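Local coordinates for protein TatD-related deoxyribonuclease (PDB 1J6O) that probably acts as a metal-dependent deoxyribonuclease of the TatD family, hydrolysing ester bonds in DNA, at residues 69-74 with 87-92; 99-104 with 130-135; 134-139 with 154-159. All coordinates share one frame; numbering follows the deposited sequence.

Interaction 1 (69-74 with 87-92); sequences CSVGVH and EHLEKF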
ATOM      1  N   CYS A  69       9.079  -1.893   6.281  1.00  7.74           N
ATOM      2  CA  CYS A  69       8.036  -1.157   6.976  1.00  8.51           C
ATOM      3  C   CYS A  69       7.628   0.238   6.477  1.00  8.81           C
ATOM      4  O   CYS A  69       8.432   0.939   5.871  1.00  7.19           O
ATOM      5  CB  CYS A  69       8.559  -1.021   8.426  1.00 10.54           C
ATOM      6  SG  CYS A  69       7.539  -0.230   9.677  1.00 18.69           S
ATOM      7  N   SER A  70       6.361   0.603   6.707  1.00  7.23           N
ATOM      8  CA  SER A  70       5.853   1.921   6.327  1.00  5.43           C
ATOM      9  C   SER A  70       5.269   2.398   7.648  1.00  7.18           C
ATOM     10  O   SER A  70       4.531   1.641   8.308  1.00  7.29           O
ATOM     11  CB  SER A  70       4.731   1.869   5.289  1.00  7.60           C
ATOM     12  OG  SER A  70       4.367   3.191   4.916  1.00 11.71           O
ATOM     13  N   VAL A  71       5.575   3.632   8.046  1.00  5.10           N
ATOM     14  CA  VAL A  71       5.044   4.156   9.306  1.00  6.99           C
ATOM     15  C   VAL A  71       4.189   5.373   9.009  1.00  7.26           C
ATOM     16  O   VAL A  71       4.510   6.179   8.114  1.00  7.15           O
ATOM     17  CB  VAL A  71       6.170   4.544  10.307  1.00  4.78           C
ATOM     18  CG1 VAL A  71       7.014   3.307  10.633  1.00  5.10           C
ATOM     19  CG2 VAL A  71       7.073   5.667   9.733  1.00  4.67           C
ATOM     20  N   GLY A  72       3.097   5.497   9.754  1.00  6.78           N
ATOM     21  CA  GLY A  72       2.201   6.624   9.545  1.00  7.84           C
ATOM     22  C   GLY A  72       0.949   6.548  10.396  1.00  6.89           C
ATOM     23  O   GLY A  72       0.786   5.661  11.251  1.00  7.45           O
ATOM     24  N   VAL A  73       0.073   7.511  10.149  1.00  6.89           N
ATOM     25  CA  VAL A  73      -1.179   7.617  10.855  1.00  6.83           C
ATOM     26  C   VAL A  73      -2.290   7.701   9.834  1.00  7.16           C
ATOM     27  O   VAL A  73      -2.360   8.643   9.023  1.00  8.79           O
ATOM     28  CB  VAL A  73      -1.195   8.884  11.757  1.00  6.25           C
ATOM     29  CG1 VAL A  73      -2.515   8.972  12.502  1.00  5.67           C
ATOM     30  CG2 VAL A  73      -0.052   8.818  12.759  1.00  8.47           C
ATOM     31  N   HIS A  74      -3.172   6.724   9.925  1.00  5.74           N
ATOM     32  CA  HIS A  74      -4.337   6.566   9.053  1.00  7.95           C
ATOM     33  C   HIS A  74      -5.319   7.725   9.289  1.00  9.34           C
ATOM     34  O   HIS A  74      -5.402   8.264  10.382  1.00  7.61           O
ATOM     35  CB  HIS A  74      -4.959   5.198   9.405  1.00  9.61           C
ATOM     36  CG  HIS A  74      -6.077   4.747   8.507  1.00 13.05           C
ATOM     37  ND1 HIS A  74      -7.335   5.315   8.529  1.00 13.24           N
ATOM     38  CD2 HIS A  74      -6.143   3.721   7.617  1.00 15.92           C
ATOM     39  CE1 HIS A  74      -8.125   4.663   7.692  1.00 14.55           C
ATOM     40  NE2 HIS A  74      -7.427   3.689   7.128  1.00 15.91           N
ATOM     41  N   GLU A  87       7.474  14.051  14.603  1.00 15.80           N
ATOM     42  CA  GLU A  87       8.822  13.809  15.113  1.00 16.60           C
ATOM     43  C   GLU A  87       8.960  12.340  15.476  1.00 16.21           C
ATOM     44  O   GLU A  87      10.016  11.725  15.306  1.00 15.28           O
ATOM     45  CB  GLU A  87       9.091  14.632  16.373  1.00 20.50           C
ATOM     46  CG  GLU A  87       9.466  16.067  16.125  1.00 26.96           C
ATOM     47  CD  GLU A  87      10.286  16.620  17.280  1.00 32.82           C
ATOM     48  OE1 GLU A  87       9.843  16.470  18.452  1.00 35.34           O
ATOM     49  OE2 GLU A  87      11.371  17.189  17.018  1.00 33.85           O
ATOM     50  N   HIS A  88       7.885  11.789  16.014  1.00 13.78           N
ATOM     51  CA  HIS A  88       7.899  10.396  16.397  1.00 15.43           C
ATOM     52  C   HIS A  88       8.018   9.491  15.150  1.00 13.82           C
ATOM     53  O   HIS A  88       8.719   8.483  15.187  1.00 13.16           O
ATOM     54  CB  HIS A  88       6.638  10.079  17.175  1.00 17.77           C
ATOM     55  CG  HIS A  88       6.777   8.892  18.072  1.00 23.96           C
ATOM     56  ND1 HIS A  88       6.204   8.837  19.325  1.00 27.22           N
ATOM     57  CD2 HIS A  88       7.389   7.697  17.883  1.00 25.99           C
ATOM     58  CE1 HIS A  88       6.452   7.656  19.868  1.00 26.54           C
ATOM     59  NE2 HIS A  88       7.169   6.946  19.014  1.00 26.24           N
ATOM     60  N   LEU A  89       7.339   9.844  14.055  1.00 13.55           N
ATOM     61  CA  LEU A  89       7.411   9.029  12.834  1.00 11.62           C
ATOM     62  C   LEU A  89       8.818   9.186  12.256  1.00 12.05           C
ATOM     63  O   LEU A  89       9.423   8.223  11.765  1.00 11.13           O
ATOM     64  CB  LEU A  89       6.361   9.476  11.794  1.00  9.49           C
ATOM     65  CG  LEU A  89       4.892   9.194  12.105  1.00  7.14           C
ATOM     66  CD1 LEU A  89       3.980   9.825  11.040  1.00  7.75           C
ATOM     67  CD2 LEU A  89       4.695   7.669  12.188  1.00  8.21           C
ATOM     68  N   GLU A  90       9.352  10.404  12.335  1.00 12.51           N
ATOM     69  CA  GLU A  90      10.685  10.667  11.821  1.00 13.51           C
ATOM     70  C   GLU A  90      11.713   9.825  12.580  1.00 13.88           C
ATOM     71  O   GLU A  90      12.683   9.340  11.979  1.00 14.85           O
ATOM     72  CB  GLU A  90      11.011  12.156  11.941  1.00 15.66           C
ATOM     73  CG  GLU A  90      12.400  12.533  11.468  1.00 19.97           C
ATOM     74  CD  GLU A  90      12.491  14.010  11.209  1.00 24.60           C
ATOM     75  OE1 GLU A  90      11.839  14.773  11.963  1.00 28.73           O
ATOM     76  OE2 GLU A  90      13.199  14.407  10.265  1.00 27.55           O
ATOM     77  N   LYS A  91      11.495   9.628  13.885  1.00 13.83           N
ATOM     78  CA  LYS A  91      12.408   8.830  14.704  1.00 14.93           C
ATOM     79  C   LYS A  91      12.346   7.355  14.251  1.00 16.83           C
ATOM     80  O   LYS A  91      13.357   6.649  14.227  1.00 16.69           O
ATOM     81  CB  LYS A  91      12.017   8.894  16.178  1.00 18.34           C
ATOM     82  CG  LYS A  91      12.825   7.911  17.048  1.00 24.12           C
ATOM     83  CD  LYS A  91      12.367   7.848  18.496  1.00 28.88           C
ATOM     84  CE  LYS A  91      13.168   6.789  19.285  1.00 31.56           C
ATOM     85  NZ  LYS A  91      12.804   6.726  20.748  1.00 33.44           N
ATOM     86  N   PHE A  92      11.153   6.890  13.913  1.00 14.85           N
ATOM     87  CA  PHE A  92      11.007   5.511  13.469  1.00 14.68           C
ATOM     88  C   PHE A  92      11.765   5.342  12.159  1.00 15.60           C
ATOM     89  O   PHE A  92      12.491   4.355  11.951  1.00 15.07           O
ATOM     90  CB  PHE A  92       9.535   5.164  13.159  1.00 12.95           C
ATOM     91  CG  PHE A  92       8.640   4.997  14.363  1.00 13.99           C
ATOM     92  CD1 PHE A  92       9.147   4.633  15.603  1.00 14.56           C
ATOM     93  CD2 PHE A  92       7.257   5.146  14.220  1.00 12.66           C
ATOM     94  CE1 PHE A  92       8.278   4.416  16.702  1.00 14.79           C
ATOM     95  CE2 PHE A  92       6.391   4.931  15.296  1.00 14.48           C
ATOM     96  CZ  PHE A  92       6.911   4.562  16.549  1.00 15.99           C
TER
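V71 and L89 bring strand 67-71 of the TIM barrel against helix 85-92, the helix of the beta-alpha-beta unit that leads on to strand 98-107. The tight part is small; its side-chain contacts are apolar, and one methyl also rests on a backbone amide. The two side chains run alongside one another in opposite senses, with V71 CB 3.9 Å and V71 CG2 4.0 Å from L89 CD2. The same leucine methyl reaches the backbone beyond the strand, where L89 CD2 is 3.6 Å from G72 N, an amide hydrogen-bonded to S54. The other branch, L89 CD1, lies 4.0 Å from G72 CA and only loosely near V73 CG2, at 4.5 Å. With CG1 anti to its carbonyl carbon (chi1 -60°), V71 turns that methyl to F92, 4.0 Å from F92 CB and equally near CD2 of the ring, which it meets obliquely. An alanine in place of V71 would remove both methyls and would probably open gaps beside F92 CB and, where CG2 lay, beside L89 CD2, leaving the helix less firmly seated on the strand. L51 of helix 51-61 and L128 of helix 115-132 also touch L89, so this pair sits within a larger apolar layer. The other side of helix 85-92 differs: E87, H88 and K91 are exposed and do not touch the strand. E90 CB points away from the strand, and its OE2 forms a salt bridge with K131 NZ. The exposed H88 still touches the buried F92: its CD2 lies 3.4 Å above one ring face, offset toward the rim.

Interaction 2 (99-104 with 130-135); sequences VAIGET and GKLNLP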
ATOM      1  N   VAL A  99      10.719   2.016   4.737  1.00  7.25           N
ATOM      2  CA  VAL A  99      10.858   2.395   3.337  1.00  6.49           C
ATOM      3  C   VAL A  99       9.774   3.309   2.802  1.00  6.82           C
ATOM      4  O   VAL A  99       9.760   3.650   1.619  1.00  8.00           O
ATOM      5  CB  VAL A  99      10.870   1.107   2.459  1.00  6.75           C
ATOM      6  CG1 VAL A  99      12.041   0.196   2.864  1.00  7.36           C
ATOM      7  CG2 VAL A  99       9.566   0.316   2.681  1.00  8.11           C
ATOM      8  N   ALA A 100       8.864   3.731   3.670  1.00  6.67           N
ATOM      9  CA  ALA A 100       7.804   4.587   3.201  1.00  6.69           C
ATOM     10  C   ALA A 100       7.090   5.202   4.384  1.00  6.72           C
ATOM     11  O   ALA A 100       7.310   4.794   5.517  1.00  6.95           O
ATOM     12  CB  ALA A 100       6.783   3.750   2.382  1.00  6.84           C
ATOM     13  N   ILE A 101       6.281   6.208   4.084  1.00  6.53           N
ATOM     14  CA  ILE A 101       5.483   6.923   5.068  1.00  7.15           C
ATOM     15  C   ILE A 101       4.042   6.622   4.664  1.00  7.45           C
ATOM     16  O   ILE A 101       3.640   6.851   3.507  1.00  8.07           O
ATOM     17  CB  ILE A 101       5.696   8.480   5.038  1.00  8.19           C
ATOM     18  CG1 ILE A 101       7.099   8.844   5.526  1.00  9.33           C
ATOM     19  CG2 ILE A 101       4.657   9.162   5.986  1.00  8.57           C
ATOM     20  CD1 ILE A 101       7.397   8.441   6.963  1.00 11.30           C
ATOM     21  N   GLY A 102       3.279   6.086   5.620  1.00  6.18           N
ATOM     22  CA  GLY A 102       1.882   5.734   5.412  1.00  6.95           C
ATOM     23  C   GLY A 102       1.602   4.559   6.346  1.00  7.42           C
ATOM     24  O   GLY A 102       2.542   3.982   6.896  1.00  7.68           O
ATOM     25  N   GLU A 103       0.361   4.120   6.472  1.00  8.95           N
ATOM     26  CA  GLU A 103      -0.796   4.653   5.764  1.00 10.76           C
ATOM     27  C   GLU A 103      -1.201   6.084   6.116  1.00  9.20           C
ATOM     28  O   GLU A 103      -1.229   6.472   7.286  1.00 10.88           O
ATOM     29  CB  GLU A 103      -1.974   3.691   6.012  1.00 13.79           C
ATOM     30  CG  GLU A 103      -2.908   3.562   4.843  1.00 20.59           C
ATOM     31  CD  GLU A 103      -3.852   2.376   4.964  1.00 23.64           C
ATOM     32  OE1 GLU A 103      -3.446   1.298   5.464  1.00 22.89           O
ATOM     33  OE2 GLU A 103      -5.013   2.533   4.536  1.00 25.57           O
ATOM     34  N   THR A 104      -1.442   6.887   5.087  1.00  8.99           N
ATOM     35  CA  THR A 104      -1.853   8.279   5.297  1.00  8.54           C
ATOM     36  C   THR A 104      -2.776   8.655   4.145  1.00  9.73           C
ATOM     37  O   THR A 104      -2.684   8.092   3.056  1.00 10.92           O
ATOM     38  CB  THR A 104      -0.633   9.250   5.372  1.00 10.46           C
ATOM     39  OG1 THR A 104      -1.104  10.581   5.642  1.00  8.27           O
ATOM     40  CG2 THR A 104       0.157   9.246   4.093  1.00  7.21           C
ATOM     41  N   GLY A 130       8.466  14.099   1.974  1.00 11.60           N
ATOM     42  CA  GLY A 130       9.273  14.924   1.086  1.00 12.13           C
ATOM     43  C   GLY A 130      10.630  15.173   1.736  1.00 14.27           C
ATOM     44  O   GLY A 130      11.698  15.043   1.106  1.00 13.37           O
ATOM     45  N   LYS A 131      10.602  15.517   3.018  1.00 14.18           N
ATOM     46  CA  LYS A 131      11.823  15.779   3.749  1.00 15.16           C
ATOM     47  C   LYS A 131      12.783  14.577   3.787  1.00 15.44           C
ATOM     48  O   LYS A 131      13.997  14.706   3.573  1.00 14.92           O
ATOM     49  CB  LYS A 131      11.455  16.191   5.177  1.00 17.61           C
ATOM     50  CG  LYS A 131      12.649  16.388   6.105  1.00 20.35           C
ATOM     51  CD  LYS A 131      12.171  16.802   7.498  1.00 23.80           C
ATOM     52  CE  LYS A 131      13.291  16.806   8.528  1.00 26.80           C
ATOM     53  NZ  LYS A 131      12.748  16.941   9.921  1.00 27.21           N
ATOM     54  N   LEU A 132      12.232  13.402   4.064  1.00 13.27           N
ATOM     55  CA  LEU A 132      13.033  12.179   4.148  1.00 13.43           C
ATOM     56  C   LEU A 132      13.254  11.495   2.810  1.00 13.03           C
ATOM     57  O   LEU A 132      14.023  10.541   2.713  1.00 12.77           O
ATOM     58  CB  LEU A 132      12.362  11.201   5.125  1.00 13.75           C
ATOM     59  CG  LEU A 132      12.013  11.709   6.543  1.00 12.19           C
ATOM     60  CD1 LEU A 132      11.321  10.568   7.352  1.00 16.45           C
ATOM     61  CD2 LEU A 132      13.279  12.187   7.266  1.00 16.66           C
ATOM     62  N   ASN A 133      12.580  12.001   1.785  1.00 12.41           N
ATOM     63  CA  ASN A 133      12.667  11.463   0.453  1.00 12.46           C
ATOM     64  C   ASN A 133      12.178  10.012   0.404  1.00 14.16           C
ATOM     65  O   ASN A 133      12.743   9.170  -0.295  1.00 16.23           O
ATOM     66  CB  ASN A 133      14.088  11.557  -0.063  1.00 16.26           C
ATOM     67  CG  ASN A 133      14.137  11.575  -1.551  1.00 17.52           C
ATOM     68  OD1 ASN A 133      13.126  11.850  -2.211  1.00 18.43           O
ATOM     69  ND2 ASN A 133      15.312  11.296  -2.112  1.00 21.49           N
ATOM     70  N   LEU A 134      11.141   9.718   1.182  1.00 11.39           N
ATOM     71  CA  LEU A 134      10.549   8.375   1.232  1.00  9.92           C
ATOM     72  C   LEU A 134       9.222   8.412   0.462  1.00  9.61           C
ATOM     73  O   LEU A 134       8.515   9.418   0.481  1.00  9.09           O
ATOM     74  CB  LEU A 134      10.254   7.966   2.681  1.00 11.91           C
ATOM     75  CG  LEU A 134      11.434   7.616   3.585  1.00 14.02           C
ATOM     76  CD1 LEU A 134      10.916   7.337   5.008  1.00 14.27           C
ATOM     77  CD2 LEU A 134      12.200   6.391   3.019  1.00 15.45           C
ATOM     78  N   PRO A 135       8.880   7.319  -0.242  1.00  8.79           N
ATOM     79  CA  PRO A 135       7.632   7.248  -1.005  1.00  9.68           C
ATOM     80  C   PRO A 135       6.462   7.193  -0.037  1.00  8.24           C
ATOM     81  O   PRO A 135       6.619   6.810   1.126  1.00  9.54           O
ATOM     82  CB  PRO A 135       7.804   5.963  -1.827  1.00  7.40           C
ATOM     83  CG  PRO A 135       8.646   5.124  -0.985  1.00  7.66           C
ATOM     84  CD  PRO A 135       9.694   6.107  -0.461  1.00 10.60           C
TER
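I101 and P135 join the first strand of a beta-alpha-beta unit of the TIM barrel, strand 98-107, to the turn that leads from helix 115-132 into strand 136-141. The helix ends in a Schellman motif with N133, at positive phi, as the C-prime residue, and the chain then runs nearly perpendicular to the strand, 92° from it. One backbone bond crosses: I101 N donates to P135 O at 3.0 Å, with an N-H...O angle of 163° and the donor nearly along the C=O axis. The same carbonyl oxygen lies only 3.3 Å from A100 CB. The side chains of I101 and L134 cross at about a right angle, I101 CG1 lying 4.1 Å from L134 CD1. L134 CG is anti to its carbonyl carbon (chi1 -72°); beyond it CD1 faces the isoleucine and CD2 approaches V99 O at 3.9 Å. The proline ring closes on the same oxygen, with P135 CG 3.2 Å from V99 O and CD as near. F263 of helix 248-264 packs on both V99 and A100. Having no N-H, the proline can give V99 O no hydrogen bond, and this buried carbonyl oxygen is left without a hydrogen-bonding partner; across this contact it meets only carbon, of P135 and L134, while the amide of I101 is hydrogen-bonded.

Interaction 3 (134-139 with 154-159); sequences LPLVVH and ESLPEK
P157 and L134 meet where strand 136-141 of the TIM barrel begins, the proline belonging to the loop that follows helix 144-153 and leads into the next strand, 161-163. The P157 ring can be followed atom by atom. Its CB lies 3.2 Å from L134 O, already close for a carbon against a carbonyl oxygen. CG comes nearer still, 3.0 Å from the same L134 O, so two ring carbons press on one carbonyl oxygen and the packing here is tight. CD then turns to a different neighbour and sits 4.1 Å from L136 CD1, with the two side chains crossing at about a right angle. L136 CG is anti to its own carbonyl carbon (chi1 -73°), and chi2 of 148° stops short of full extension from CA and places CD1 by the P157 ring. That methyl also reaches L156 CD2, more loosely at 4.4 Å. A129 of helix 115-132 touches both L136 and P157, closing this apolar cluster from the helix layer.

Toward the end of the loop the contact passes from side chains to the main chain. P135 CA makes a CA-H...O contact with K159 O, 3.3 Å long with 134° at the hydrogen, and P135 CB is almost as near that oxygen. K159 CB faces P135, but the chain beyond it turns off, and NZ is hydrogen-bonded to R261 O. Backbone bonds of L136 with R160 and V162 continue the pairing into the parallel sheet. The loop thus passes the start of strand 136-141 just before strand 161-163 begins. At this junction the side chains of P135 and K159 approach no closer than 4.3 Å, CB to CB.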
ATOM      1  N   LEU A 134      11.141   9.718   1.182  1.00 11.39           N
ATOM      2  CA  LEU A 134      10.549   8.375   1.232  1.00  9.92           C
ATOM      3  C   LEU A 134       9.222   8.412   0.462  1.00  9.61           C
ATOM      4  O   LEU A 134       8.515   9.418   0.481  1.00  9.09           O
ATOM      5  CB  LEU A 134      10.254   7.966   2.681  1.00 11.91           C
ATOM      6  CG  LEU A 134      11.434   7.616   3.585  1.00 14.02           C
ATOM      7  CD1 LEU A 134      10.916   7.337   5.008  1.00 14.27           C
ATOM      8  CD2 LEU A 134      12.200   6.391   3.019  1.00 15.45           C
ATOM      9  N   PRO A 135       8.880   7.319  -0.242  1.00  8.79           N
ATOM     10  CA  PRO A 135       7.632   7.248  -1.005  1.00  9.68           C
ATOM     11  C   PRO A 135       6.462   7.193  -0.037  1.00  8.24           C
ATOM     12  O   PRO A 135       6.619   6.810   1.126  1.00  9.54           O
ATOM     13  CB  PRO A 135       7.804   5.963  -1.827  1.00  7.40           C
ATOM     14  CG  PRO A 135       8.646   5.124  -0.985  1.00  7.66           C
ATOM     15  CD  PRO A 135       9.694   6.107  -0.461  1.00 10.60           C
ATOM     16  N   LEU A 136       5.299   7.610  -0.513  1.00  9.18           N
ATOM     17  CA  LEU A 136       4.103   7.607   0.298  1.00  8.82           C
ATOM     18  C   LEU A 136       3.215   6.418  -0.029  1.00  9.74           C
ATOM     19  O   LEU A 136       3.147   5.997  -1.172  1.00  8.66           O
ATOM     20  CB  LEU A 136       3.295   8.894   0.047  1.00  8.68           C
ATOM     21  CG  LEU A 136       3.890  10.167   0.650  1.00  7.94           C
ATOM     22  CD1 LEU A 136       3.578  11.385  -0.222  1.00  9.78           C
ATOM     23  CD2 LEU A 136       3.331  10.328   2.063  1.00  9.19           C
ATOM     24  N   VAL A 137       2.570   5.873   1.005  1.00  8.96           N
ATOM     25  CA  VAL A 137       1.651   4.748   0.884  1.00  8.90           C
ATOM     26  C   VAL A 137       0.361   5.512   1.220  1.00  8.53           C
ATOM     27  O   VAL A 137       0.079   5.778   2.382  1.00  7.53           O
ATOM     28  CB  VAL A 137       1.969   3.659   1.929  1.00 10.15           C
ATOM     29  CG1 VAL A 137       0.821   2.702   2.073  1.00 14.09           C
ATOM     30  CG2 VAL A 137       3.230   2.914   1.482  1.00 14.00           C
ATOM     31  N   VAL A 138      -0.410   5.845   0.183  1.00  8.81           N
ATOM     32  CA  VAL A 138      -1.658   6.606   0.323  1.00  9.16           C
ATOM     33  C   VAL A 138      -2.961   5.859   0.307  1.00  8.44           C
ATOM     34  O   VAL A 138      -3.193   4.975  -0.517  1.00  8.78           O
ATOM     35  CB  VAL A 138      -1.697   7.725  -0.767  1.00  8.82           C
ATOM     36  CG1 VAL A 138      -2.899   8.663  -0.564  1.00 10.04           C
ATOM     37  CG2 VAL A 138      -0.392   8.513  -0.737  1.00  8.89           C
ATOM     38  N   HIS A 139      -3.829   6.244   1.236  1.00  8.64           N
ATOM     39  CA  HIS A 139      -5.146   5.638   1.377  1.00 11.54           C
ATOM     40  C   HIS A 139      -6.158   6.701   0.977  1.00 12.49           C
ATOM     41  O   HIS A 139      -6.144   7.790   1.536  1.00 10.58           O
ATOM     42  CB  HIS A 139      -5.353   5.260   2.850  1.00 14.33           C
ATOM     43  CG  HIS A 139      -6.748   4.819   3.177  1.00 18.81           C
ATOM     44  ND1 HIS A 139      -7.135   3.498   3.154  1.00 24.31           N
ATOM     45  CD2 HIS A 139      -7.839   5.522   3.561  1.00 20.80           C
ATOM     46  CE1 HIS A 139      -8.403   3.402   3.516  1.00 23.06           C
ATOM     47  NE2 HIS A 139      -8.855   4.619   3.767  1.00 23.39           N
ATOM     48  N   GLU A 154       1.905  20.274  -3.034  1.00 36.73           N
ATOM     49  CA  GLU A 154       3.263  20.426  -2.571  1.00 36.87           C
ATOM     50  C   GLU A 154       4.408  19.621  -3.146  1.00 35.54           C
ATOM     51  O   GLU A 154       4.275  18.930  -4.154  1.00 35.45           O
ATOM     52  CB  GLU A 154       3.325  20.393  -1.046  1.00 38.71           C
ATOM     53  CG  GLU A 154       2.464  19.408  -0.306  1.00 39.50           C
ATOM     54  CD  GLU A 154       2.356  19.844   1.146  1.00 40.08           C
ATOM     55  OE1 GLU A 154       3.396  20.256   1.703  1.00 40.14           O
ATOM     56  OE2 GLU A 154       1.253  19.792   1.726  1.00 41.72           O
ATOM     57  N   SER A 155       5.555  19.794  -2.501  1.00 34.94           N
ATOM     58  CA  SER A 155       6.807  19.148  -2.853  1.00 34.67           C
ATOM     59  C   SER A 155       6.831  17.664  -2.479  1.00 32.99           C
ATOM     60  O   SER A 155       7.150  17.305  -1.342  1.00 33.49           O
ATOM     61  CB  SER A 155       7.953  19.880  -2.148  1.00 35.58           C
ATOM     62  OG  SER A 155       9.219  19.388  -2.554  1.00 39.91           O
ATOM     63  N   LEU A 156       6.507  16.814  -3.446  1.00 31.01           N
ATOM     64  CA  LEU A 156       6.488  15.371  -3.223  1.00 28.53           C
ATOM     65  C   LEU A 156       7.854  14.710  -3.327  1.00 28.86           C
ATOM     66  O   LEU A 156       8.760  15.219  -3.984  1.00 29.17           O
ATOM     67  CB  LEU A 156       5.570  14.716  -4.237  1.00 27.47           C
ATOM     68  CG  LEU A 156       4.140  15.216  -4.190  1.00 25.82           C
ATOM     69  CD1 LEU A 156       3.360  14.588  -5.319  1.00 27.19           C
ATOM     70  CD2 LEU A 156       3.531  14.874  -2.852  1.00 24.74           C
ATOM     71  N   PRO A 157       8.014  13.541  -2.687  1.00 28.17           N
ATOM     72  CA  PRO A 157       9.292  12.825  -2.738  1.00 27.34           C
ATOM     73  C   PRO A 157       9.532  12.395  -4.183  1.00 27.59           C
ATOM     74  O   PRO A 157       8.567  12.225  -4.938  1.00 26.53           O
ATOM     75  CB  PRO A 157       9.059  11.611  -1.840  1.00 25.90           C
ATOM     76  CG  PRO A 157       7.872  11.973  -1.007  1.00 28.24           C
ATOM     77  CD  PRO A 157       7.009  12.783  -1.919  1.00 27.79           C
ATOM     78  N   GLU A 158      10.804  12.212  -4.546  1.00 28.13           N
ATOM     79  CA  GLU A 158      11.216  11.794  -5.895  1.00 29.49           C
ATOM     80  C   GLU A 158      10.315  10.656  -6.353  1.00 27.96           C
ATOM     81  O   GLU A 158       9.661  10.742  -7.397  1.00 28.86           O
ATOM     82  CB  GLU A 158      12.675  11.322  -5.880  1.00 32.41           C
ATOM     83  CG  GLU A 158      13.688  12.435  -5.611  1.00 37.82           C
ATOM     84  CD  GLU A 158      15.072  11.907  -5.245  1.00 40.01           C
ATOM     85  OE1 GLU A 158      15.220  10.682  -5.035  1.00 42.65           O
ATOM     86  OE2 GLU A 158      16.017  12.721  -5.156  1.00 42.98           O
ATOM     87  N   LYS A 159      10.306   9.580  -5.577  1.00 25.68           N
ATOM     88  CA  LYS A 159       9.476   8.412  -5.875  1.00 24.99           C
ATOM     89  C   LYS A 159       8.201   8.779  -5.116  1.00 22.45           C
ATOM     90  O   LYS A 159       8.152   8.634  -3.901  1.00 23.82           O
ATOM     91  CB  LYS A 159      10.078   7.149  -5.247  1.00 26.22           C
ATOM     92  CG  LYS A 159      11.462   6.760  -5.741  1.00 28.93           C
ATOM     93  CD  LYS A 159      11.368   5.624  -6.751  1.00 29.16           C
ATOM     94  CE  LYS A 159      12.738   5.240  -7.290  1.00 30.76           C
ATOM     95  NZ  LYS A 159      13.667   4.888  -6.187  1.00 33.32           N
TER

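Overall arrangement
The three contacts follow one another round the barrel through neighbouring strands 67-71, 98-107 and 136-141. Interactions 1 and 2 have centres about 8 Å apart and are tied by a probable hydrogen bond of V99 N with C69 O (2.8 Å) and by the salt bridge of E90 OE2 with K131 NZ (2.6 Å) between helices. Interactions 2 and 3, with centres about 6 Å apart, share L134 and P135, and V137 N makes a probable hydrogen bond with I101 O (2.9 Å). All three strand segments run toward the predicted two-metal site, E103 being a predicted ligand of one divalent cation and H139 of the other; H74 NE2 of interaction 1 lies 3.8 Å from H139 CE1.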